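Local coordinates for protein anastral spindle 2, SAS 4 (Drosophila melanogaster, PDB 4BY2) that probably serves as a centriolar molecular adaptor that binds tubulin, captured here as a TCP domain fused to the proline-rich Ana2 motif it complexes, at residues 191-194 against 198-201; 84-89 against 95-100; 135-138 against 142-145. All coordinates share one frame; numbering follows the deposited sequence.

Contact 1: residues 191-194 against 198-201; sequences ILNL and QKEI
Leu192 and Glu200 share a pair of backbone hydrogen bonds, Leu192 N to Glu200 O and Glu200 N to Leu192 O, both 2.8 Å and nearly straight. Toward the turn, Leu194 N gives a third, more bent bond to Gln198 O (2.9 Å, 149° at the hydrogen). The non-hydrogen-bonded pairs Ile191–Ile201 and Asn193–Lys199 flank the Leu192–Glu200 pair, and each strand also lends a CA-H contact to a carbonyl opposite, Ile191 CA to Glu200 O and Lys199 CA to Leu192 O.

The side-chain polar bond lies on the face of Ile191, Asn193, Lys199 and Ile201. Lys199 runs extended alongside Asn193 and bends only at its last torsion (chi4 78°), which brings NZ to 2.8 Å from Asn193 OD1. NZ sits in the amide plane, on a lone pair of OD1, while Lys199 CG lies 3.4 Å from Asn193 OD1, so the oxygen is met by both the methylene chain and the ammonium.

The remaining contacts are van der Waals touches. Ile191 CD1 lies next to Ile201 CG2 at 3.8 Å, the two chains pointing the same way, and Ile191 CG2 meets Lys199 CE. On the other face two leucine methyls meet the Glu200 carboxylate, whose OE1 is hydrogen-bonded to His202: Leu192 CD2 packs against it, and Leu194 CD2 comes across to Glu200 OE2 (3.5 Å). Leu194 CB rests on Gln198 CB.

The segments belong to the SAS-4 part of the fusion. Strand 181-185 pairs with the other edge of 191-193, and 199-202 is the outermost strand modelled at this end. The arrangement is an antiparallel beta-hairpin, the repeating element of the extended beta-sheet of the TCP domain.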
loop_
_atom_site.group_PDB
_atom_site.type_symbol
_atom_site.label_atom_id
_atom_site.label_comp_id
_atom_site.label_asym_id
_atom_site.label_seq_id
_atom_site.Cartn_x
_atom_site.Cartn_y
_atom_site.Cartn_z
ATOM N N ILE A 191 -24.364 5.227 -13.658
ATOM C CA ILE A 191 -24.139 6.548 -14.258
ATOM C C ILE A 191 -22.828 6.469 -15.041
ATOM O O ILE A 191 -21.761 6.356 -14.439
ATOM C CB ILE A 191 -24.149 7.713 -13.213
ATOM C CG1 ILE A 191 -25.425 7.715 -12.310
ATOM C CG2 ILE A 191 -23.923 9.082 -13.880
ATOM C CD1 ILE A 191 -26.840 7.894 -12.995
ATOM N N LEU A 192 -22.909 6.495 -16.376
ATOM C CA LEU A 192 -21.732 6.403 -17.235
ATOM C C LEU A 192 -21.398 7.746 -17.895
ATOM O O LEU A 192 -22.130 8.212 -18.772
ATOM C CB LEU A 192 -21.910 5.271 -18.268
ATOM C CG LEU A 192 -20.719 4.921 -19.163
ATOM C CD1 LEU A 192 -19.659 4.151 -18.399
ATOM C CD2 LEU A 192 -21.170 4.093 -20.346
ATOM N N ASN A 193 -20.292 8.367 -17.450
ATOM C CA ASN A 193 -19.804 9.647 -17.966
ATOM C C ASN A 193 -18.714 9.400 -19.015
ATOM O O ASN A 193 -17.556 9.152 -18.671
ATOM C CB ASN A 193 -19.306 10.549 -16.827
ATOM C CG ASN A 193 -20.360 10.897 -15.804
ATOM O OD1 ASN A 193 -21.255 11.712 -16.047
ATOM N ND2 ASN A 193 -20.259 10.303 -14.622
ATOM N N LEU A 194 -19.109 9.430 -20.298
ATOM C CA LEU A 194 -18.235 9.213 -21.453
ATOM C C LEU A 194 -17.220 10.367 -21.615
ATOM O O LEU A 194 -17.514 11.483 -21.172
ATOM C CB LEU A 194 -19.081 9.062 -22.743
ATOM C CG LEU A 194 -19.774 7.713 -23.058
ATOM C CD1 LEU A 194 -18.790 6.549 -23.130
ATOM C CD2 LEU A 194 -20.965 7.435 -22.144
ATOM N N GLN A 198 -21.033 12.602 -23.332
ATOM C CA GLN A 198 -22.254 11.800 -23.178
ATOM C C GLN A 198 -22.443 11.304 -21.743
ATOM O O GLN A 198 -21.484 10.845 -21.119
ATOM C CB GLN A 198 -22.258 10.611 -24.152
ATOM C CG GLN A 198 -22.664 10.973 -25.579
ATOM C CD GLN A 198 -22.041 10.085 -26.639
ATOM O OE1 GLN A 198 -21.603 10.560 -27.691
ATOM N NE2 GLN A 198 -21.991 8.778 -26.404
ATOM N N LYS A 199 -23.680 11.405 -21.225
ATOM C CA LYS A 199 -24.035 10.960 -19.878
ATOM C C LYS A 199 -25.138 9.897 -19.952
ATOM O O LYS A 199 -26.277 10.207 -20.312
ATOM C CB LYS A 199 -24.446 12.149 -18.989
ATOM C CG LYS A 199 -24.349 11.859 -17.494
ATOM C CD LYS A 199 -24.927 12.994 -16.660
ATOM C CE LYS A 199 -24.731 12.785 -15.177
ATOM N NZ LYS A 199 -23.342 13.102 -14.747
ATOM N N GLU A 200 -24.779 8.638 -19.636
ATOM C CA GLU A 200 -25.690 7.493 -19.654
ATOM C C GLU A 200 -26.276 7.218 -18.272
ATOM O O GLU A 200 -25.535 6.918 -17.334
ATOM C CB GLU A 200 -24.981 6.242 -20.198
ATOM C CG GLU A 200 -25.267 5.962 -21.657
ATOM C CD GLU A 200 -24.363 4.928 -22.298
ATOM O OE1 GLU A 200 -24.507 3.726 -21.976
ATOM O OE2 GLU A 200 -23.515 5.321 -23.129
ATOM N N ILE A 201 -27.608 7.328 -18.149
ATOM C CA ILE A 201 -28.324 7.068 -16.901
ATOM C C ILE A 201 -29.076 5.741 -17.051
ATOM O O ILE A 201 -30.090 5.671 -17.752
ATOM C CB ILE A 201 -29.227 8.263 -16.455
ATOM C CG1 ILE A 201 -28.408 9.564 -16.286
ATOM C CG2 ILE A 201 -30.001 7.946 -15.170
ATOM C CD1 ILE A 201 -28.593 10.588 -17.415
#

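Contact 2: residues 84-89 against 95-100; sequences NLKKIS and LRMLYF
Asn84 sets its amide almost flat with the ring of Phe100 and nearly square to that of Tyr99. Its plane is 5° from that of Phe100, and OD1 lies at the edge of that ring, 3.2 Å from Phe100 CD2, while also accepting a bent hydrogen bond from Phe100 N (3.2 Å). Against Tyr99 the amide stands at 84°, with ND2 3.6 Å from Tyr99 CD1 in an oblique approach. ND2 itself donates to Met12 O, which holds the amide from its other end.

Next along, Met97 crosses Lys86: SD rests on Lys86 CB, and two bends in the methionine chain, the first at chi2 (80°), carry CE to 3.5 Å from Lys86 NZ. Leu95 lies beside both Lys86 and Ile88, its CD2 touching Lys86 CE and, at 3.9 Å, Ile88 CG1. On the reverse face Leu85 and Leu98 meet through their CB atoms, and Lys87 CB sits against Arg96 CG (3.8 Å). Backbone bonds in the Leu85–Leu98 and Lys87–Arg96 pairs fix the register of the two strands.

This hairpin of the SAS-4 part is flanked by antiparallel strands 76-79, beside 85-88, and 104-108, beside 94-98, without helices; Met12 and Pro14 of the fused Ana2 part touch Met97 and Phe100.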
loop_
_atom_site.group_PDB
_atom_site.type_symbol
_atom_site.label_atom_id
_atom_site.label_comp_id
_atom_site.label_asym_id
_atom_site.label_seq_id
_atom_site.Cartn_x
_atom_site.Cartn_y
_atom_site.Cartn_z
ATOM N N ASN A 84 17.666 -12.087 12.373
ATOM C CA ASN A 84 17.386 -10.688 12.036
ATOM C C ASN A 84 18.588 -9.776 12.245
ATOM O O ASN A 84 19.381 -9.985 13.168
ATOM C CB ASN A 84 16.187 -10.152 12.835
ATOM C CG ASN A 84 14.863 -10.825 12.559
ATOM O OD1 ASN A 84 14.729 -11.688 11.684
ATOM N ND2 ASN A 84 13.848 -10.446 13.319
ATOM N N LEU A 85 18.697 -8.744 11.389
ATOM C CA LEU A 85 19.741 -7.728 11.443
ATOM C C LEU A 85 19.092 -6.336 11.421
ATOM O O LEU A 85 18.579 -5.906 10.387
ATOM C CB LEU A 85 20.768 -7.920 10.302
ATOM C CG LEU A 85 21.861 -6.843 10.118
ATOM C CD1 LEU A 85 22.724 -6.670 11.371
ATOM C CD2 LEU A 85 22.730 -7.150 8.913
ATOM N N LYS A 86 19.082 -5.658 12.579
ATOM C CA LYS A 86 18.510 -4.321 12.719
ATOM C C LYS A 86 19.623 -3.280 12.570
ATOM O O LYS A 86 20.546 -3.247 13.384
ATOM C CB LYS A 86 17.789 -4.176 14.070
ATOM C CG LYS A 86 16.867 -2.965 14.161
ATOM C CD LYS A 86 16.517 -2.654 15.609
ATOM C CE LYS A 86 15.306 -1.764 15.739
ATOM N NZ LYS A 86 14.036 -2.532 15.619
ATOM N N LYS A 87 19.545 -2.448 11.521
ATOM C CA LYS A 87 20.527 -1.394 11.269
ATOM C C LYS A 87 19.922 -0.035 11.615
ATOM O O LYS A 87 18.862 0.312 11.097
ATOM C CB LYS A 87 21.023 -1.428 9.814
ATOM C CG LYS A 87 21.941 -2.603 9.501
ATOM C CD LYS A 87 22.488 -2.546 8.077
ATOM C CE LYS A 87 23.830 -1.854 7.988
ATOM N NZ LYS A 87 24.377 -1.882 6.605
ATOM N N ILE A 88 20.573 0.709 12.521
ATOM C CA ILE A 88 20.137 2.038 12.958
ATOM C C ILE A 88 21.170 3.067 12.502
ATOM O O ILE A 88 22.370 2.851 12.691
ATOM C CB ILE A 88 19.905 2.108 14.499
ATOM C CG1 ILE A 88 19.031 0.936 15.007
ATOM C CG2 ILE A 88 19.313 3.472 14.912
ATOM C CD1 ILE A 88 19.098 0.669 16.509
ATOM N N SER A 89 20.703 4.186 11.911
ATOM C CA SER A 89 21.556 5.297 11.471
ATOM C C SER A 89 22.121 6.025 12.702
ATOM O O SER A 89 21.485 6.009 13.760
ATOM C CB SER A 89 20.760 6.272 10.606
ATOM O OG SER A 89 19.642 6.798 11.304
ATOM N N LEU A 95 15.971 3.557 10.249
ATOM C CA LEU A 95 16.119 2.182 10.734
ATOM C C LEU A 95 15.751 1.180 9.644
ATOM O O LEU A 95 14.889 1.479 8.816
ATOM C CB LEU A 95 15.206 1.944 11.955
ATOM C CG LEU A 95 15.427 2.827 13.182
ATOM C CD1 LEU A 95 14.411 3.953 13.234
ATOM C CD2 LEU A 95 15.321 2.016 14.451
ATOM N N ARG A 96 16.392 -0.007 9.642
ATOM C CA ARG A 96 16.060 -1.078 8.698
ATOM C C ARG A 96 16.284 -2.467 9.315
ATOM O O ARG A 96 17.383 -2.785 9.775
ATOM C CB ARG A 96 16.719 -0.923 7.306
ATOM C CG ARG A 96 18.239 -1.015 7.225
ATOM C CD ARG A 96 18.717 -0.893 5.785
ATOM N NE ARG A 96 18.233 -1.991 4.941
ATOM C CZ ARG A 96 18.206 -1.966 3.612
ATOM N NH1 ARG A 96 18.628 -0.895 2.951
ATOM N NH2 ARG A 96 17.751 -3.010 2.932
ATOM N N MET A 97 15.202 -3.263 9.376
ATOM C CA MET A 97 15.206 -4.617 9.921
ATOM C C MET A 97 15.282 -5.614 8.771
ATOM O O MET A 97 14.349 -5.707 7.973
ATOM C CB MET A 97 13.960 -4.857 10.797
ATOM C CG MET A 97 13.912 -6.238 11.452
ATOM S SD MET A 97 14.927 -6.423 12.943
ATOM C CE MET A 97 13.839 -5.722 14.162
ATOM N N LEU A 98 16.409 -6.334 8.676
ATOM C CA LEU A 98 16.646 -7.359 7.659
ATOM C C LEU A 98 16.282 -8.715 8.277
ATOM O O LEU A 98 17.094 -9.311 8.991
ATOM C CB LEU A 98 18.112 -7.337 7.173
ATOM C CG LEU A 98 18.534 -6.139 6.323
ATOM C CD1 LEU A 98 19.333 -5.130 7.144
ATOM C CD2 LEU A 98 19.358 -6.588 5.130
ATOM N N TYR A 99 15.036 -9.166 8.047
ATOM C CA TYR A 99 14.506 -10.423 8.585
ATOM C C TYR A 99 15.174 -11.662 7.981
ATOM O O TYR A 99 15.771 -11.583 6.904
ATOM C CB TYR A 99 12.978 -10.503 8.403
ATOM C CG TYR A 99 12.188 -9.462 9.166
ATOM C CD1 TYR A 99 11.776 -9.695 10.474
ATOM C CD2 TYR A 99 11.793 -8.275 8.558
ATOM C CE1 TYR A 99 11.025 -8.749 11.175
ATOM C CE2 TYR A 99 11.041 -7.324 9.246
ATOM C CZ TYR A 99 10.659 -7.565 10.555
ATOM O OH TYR A 99 9.925 -6.626 11.240
ATOM N N PHE A 100 15.054 -12.809 8.683
ATOM C CA PHE A 100 15.588 -14.119 8.285
ATOM C C PHE A 100 15.024 -14.613 6.943
ATOM O O PHE A 100 15.752 -15.243 6.171
ATOM C CB PHE A 100 15.364 -15.166 9.394
ATOM C CG PHE A 100 13.950 -15.277 9.925
ATOM C CD1 PHE A 100 13.042 -16.161 9.353
ATOM C CD2 PHE A 100 13.543 -14.534 11.028
ATOM C CE1 PHE A 100 11.738 -16.268 9.849
ATOM C CE2 PHE A 100 12.241 -14.641 11.524
ATOM C CZ PHE A 100 11.347 -15.512 10.934
#

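Contact 3: residues 135-138 against 142-145; sequences LEFP and TEHR
Leu135 O receives the backbone N-H of Glu143 at 2.9 Å, in the carbonyl plane and on a lone pair, and Thr142 adds a CA-H contact to the same oxygen. The return bond, Leu135 N to Glu143 O, is also 2.9 Å, so the two residues form a hydrogen-bonded antiparallel pair in a beta-hairpin of the TCP domain, within the SAS-4 part of the fusion. Beside it Glu136 and Thr142 make the non-hydrogen-bonded pair, with Thr142 CG2 near Leu135 O.

The face of Leu135 and Glu143 is where the side chains meet. Glu143 runs extended beyond CG and crosses Phe137, whose ring edge, at CE2, faces the carboxylate carbon: CE2 to Glu143 CD is 3.6 Å, the two planes 64° apart. Glu143 OE1 takes Arg145 NH1, two residues on along the same strand, in an almost straight salt bridge of 2.9 Å; the oxygen lies in the guanidinium plane, with NH1 on its anti side and 29° out of the carboxylate plane. The second oxygen, OE2, accepts from Ser21 N of the fused Ana2 part and, weakly, from Gln141 NE2. With an alanine at Glu143, Arg145 would probably lose this carboxylate mate, Ser21 N its acceptor, and the edge of Phe137 its neighbour.

Also from the Ana2 part, Pro18 touches Leu135, and Pro20 touches Phe137 and Glu143, while strands 123-128 and 151-154 flank the hairpin. Leu135 CD1 reaches both ends of the salt bridge, 3.7 Å from Glu143 OE1 and 3.9 Å from Arg145 NH1.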
loop_
_atom_site.group_PDB
_atom_site.type_symbol
_atom_site.label_atom_id
_atom_site.label_comp_id
_atom_site.label_asym_id
_atom_site.label_seq_id
_atom_site.Cartn_x
_atom_site.Cartn_y
_atom_site.Cartn_z
ATOM N N LEU A 135 0.134 -0.217 -1.278
ATOM C CA LEU A 135 0.610 -1.547 -1.650
ATOM C C LEU A 135 1.080 -1.532 -3.100
ATOM O O LEU A 135 0.364 -1.022 -3.955
ATOM C CB LEU A 135 -0.502 -2.583 -1.476
ATOM C CG LEU A 135 -0.625 -3.210 -0.100
ATOM C CD1 LEU A 135 -1.954 -3.934 0.042
ATOM C CD2 LEU A 135 0.532 -4.170 0.170
ATOM N N GLU A 136 2.277 -2.065 -3.378
ATOM C CA GLU A 136 2.840 -2.097 -4.732
ATOM C C GLU A 136 3.147 -3.540 -5.135
ATOM O O GLU A 136 4.075 -4.148 -4.597
ATOM C CB GLU A 136 4.102 -1.210 -4.837
ATOM C CG GLU A 136 3.856 0.272 -4.601
ATOM C CD GLU A 136 4.844 0.943 -3.665
ATOM O OE1 GLU A 136 4.706 0.779 -2.430
ATOM O OE2 GLU A 136 5.746 1.652 -4.168
ATOM N N PHE A 137 2.352 -4.082 -6.070
ATOM C CA PHE A 137 2.481 -5.450 -6.573
ATOM C C PHE A 137 3.410 -5.537 -7.802
ATOM O O PHE A 137 3.549 -4.533 -8.504
ATOM C CB PHE A 137 1.090 -6.059 -6.831
ATOM C CG PHE A 137 0.293 -6.259 -5.562
ATOM C CD1 PHE A 137 0.504 -7.374 -4.757
ATOM C CD2 PHE A 137 -0.644 -5.317 -5.154
ATOM C CE1 PHE A 137 -0.217 -7.546 -3.568
ATOM C CE2 PHE A 137 -1.366 -5.491 -3.967
ATOM C CZ PHE A 137 -1.142 -6.601 -3.180
ATOM N N PRO A 138 4.068 -6.700 -8.075
ATOM C CA PRO A 138 5.014 -6.774 -9.214
ATOM C C PRO A 138 4.469 -6.460 -10.611
ATOM O O PRO A 138 5.258 -6.104 -11.487
ATOM C CB PRO A 138 5.536 -8.213 -9.155
ATOM C CG PRO A 138 5.286 -8.662 -7.775
ATOM C CD PRO A 138 4.049 -7.970 -7.319
ATOM N N THR A 142 -1.274 -0.992 -7.770
ATOM C CA THR A 142 -1.069 -0.186 -6.573
ATOM C C THR A 142 -2.393 0.023 -5.824
ATOM O O THR A 142 -3.377 0.446 -6.425
ATOM C CB THR A 142 -0.321 1.109 -6.937
ATOM O OG1 THR A 142 0.854 0.777 -7.682
ATOM C CG2 THR A 142 0.087 1.910 -5.721
ATOM N N GLU A 143 -2.414 -0.287 -4.518
ATOM C CA GLU A 143 -3.612 -0.168 -3.678
ATOM C C GLU A 143 -3.415 0.900 -2.605
ATOM O O GLU A 143 -2.467 0.819 -1.825
ATOM C CB GLU A 143 -3.991 -1.522 -3.049
ATOM C CG GLU A 143 -3.927 -2.698 -4.015
ATOM C CD GLU A 143 -4.575 -4.002 -3.587
ATOM O OE1 GLU A 143 -4.714 -4.247 -2.367
ATOM O OE2 GLU A 143 -4.916 -4.800 -4.489
ATOM N N HIS A 144 -4.304 1.911 -2.585
ATOM C CA HIS A 144 -4.252 3.039 -1.652
ATOM C C HIS A 144 -5.373 2.926 -0.634
ATOM O O HIS A 144 -6.541 2.848 -1.022
ATOM C CB HIS A 144 -4.359 4.382 -2.404
ATOM C CG HIS A 144 -3.318 4.587 -3.458
ATOM N ND1 HIS A 144 -2.319 5.522 -3.306
ATOM C CD2 HIS A 144 -3.168 3.979 -4.658
ATOM C CE1 HIS A 144 -1.586 5.449 -4.405
ATOM N NE2 HIS A 144 -2.062 4.536 -5.249
ATOM N N ARG A 145 -5.024 2.911 0.665
ATOM C CA ARG A 145 -6.001 2.811 1.752
ATOM C C ARG A 145 -5.815 3.929 2.778
ATOM O O ARG A 145 -4.759 4.026 3.403
ATOM C CB ARG A 145 -5.967 1.419 2.406
ATOM C CG ARG A 145 -6.641 0.342 1.568
ATOM C CD ARG A 145 -6.368 -1.048 2.103
ATOM N NE ARG A 145 -7.191 -2.056 1.432
ATOM C CZ ARG A 145 -6.801 -2.773 0.383
ATOM N NH1 ARG A 145 -5.587 -2.612 -0.127
ATOM N NH2 ARG A 145 -7.622 -3.661 -0.161
#

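Overall arrangement
From the N terminus, the fused Ana2 part comes first, its modelled residues passing contact 2 at Met12 and Pro14 and contact 3 at Pro18 to Ser21. The SAS-4 part then folds as successive antiparallel hairpins. Contact 2 closes the loop between strands 85-88 and 94-98, contact 3 the turn between 133-136 and 142-145, and contact 1 the turn between 190-193 and 199-202. They follow in series, none nested or crossing. Contact 3 lies near the chain's centre, its own centre about 23 Å from that of contact 2 and 29 Å from that of contact 1; contacts 1 and 2, centres 52 Å apart, lie on opposite sides of the chain's centre.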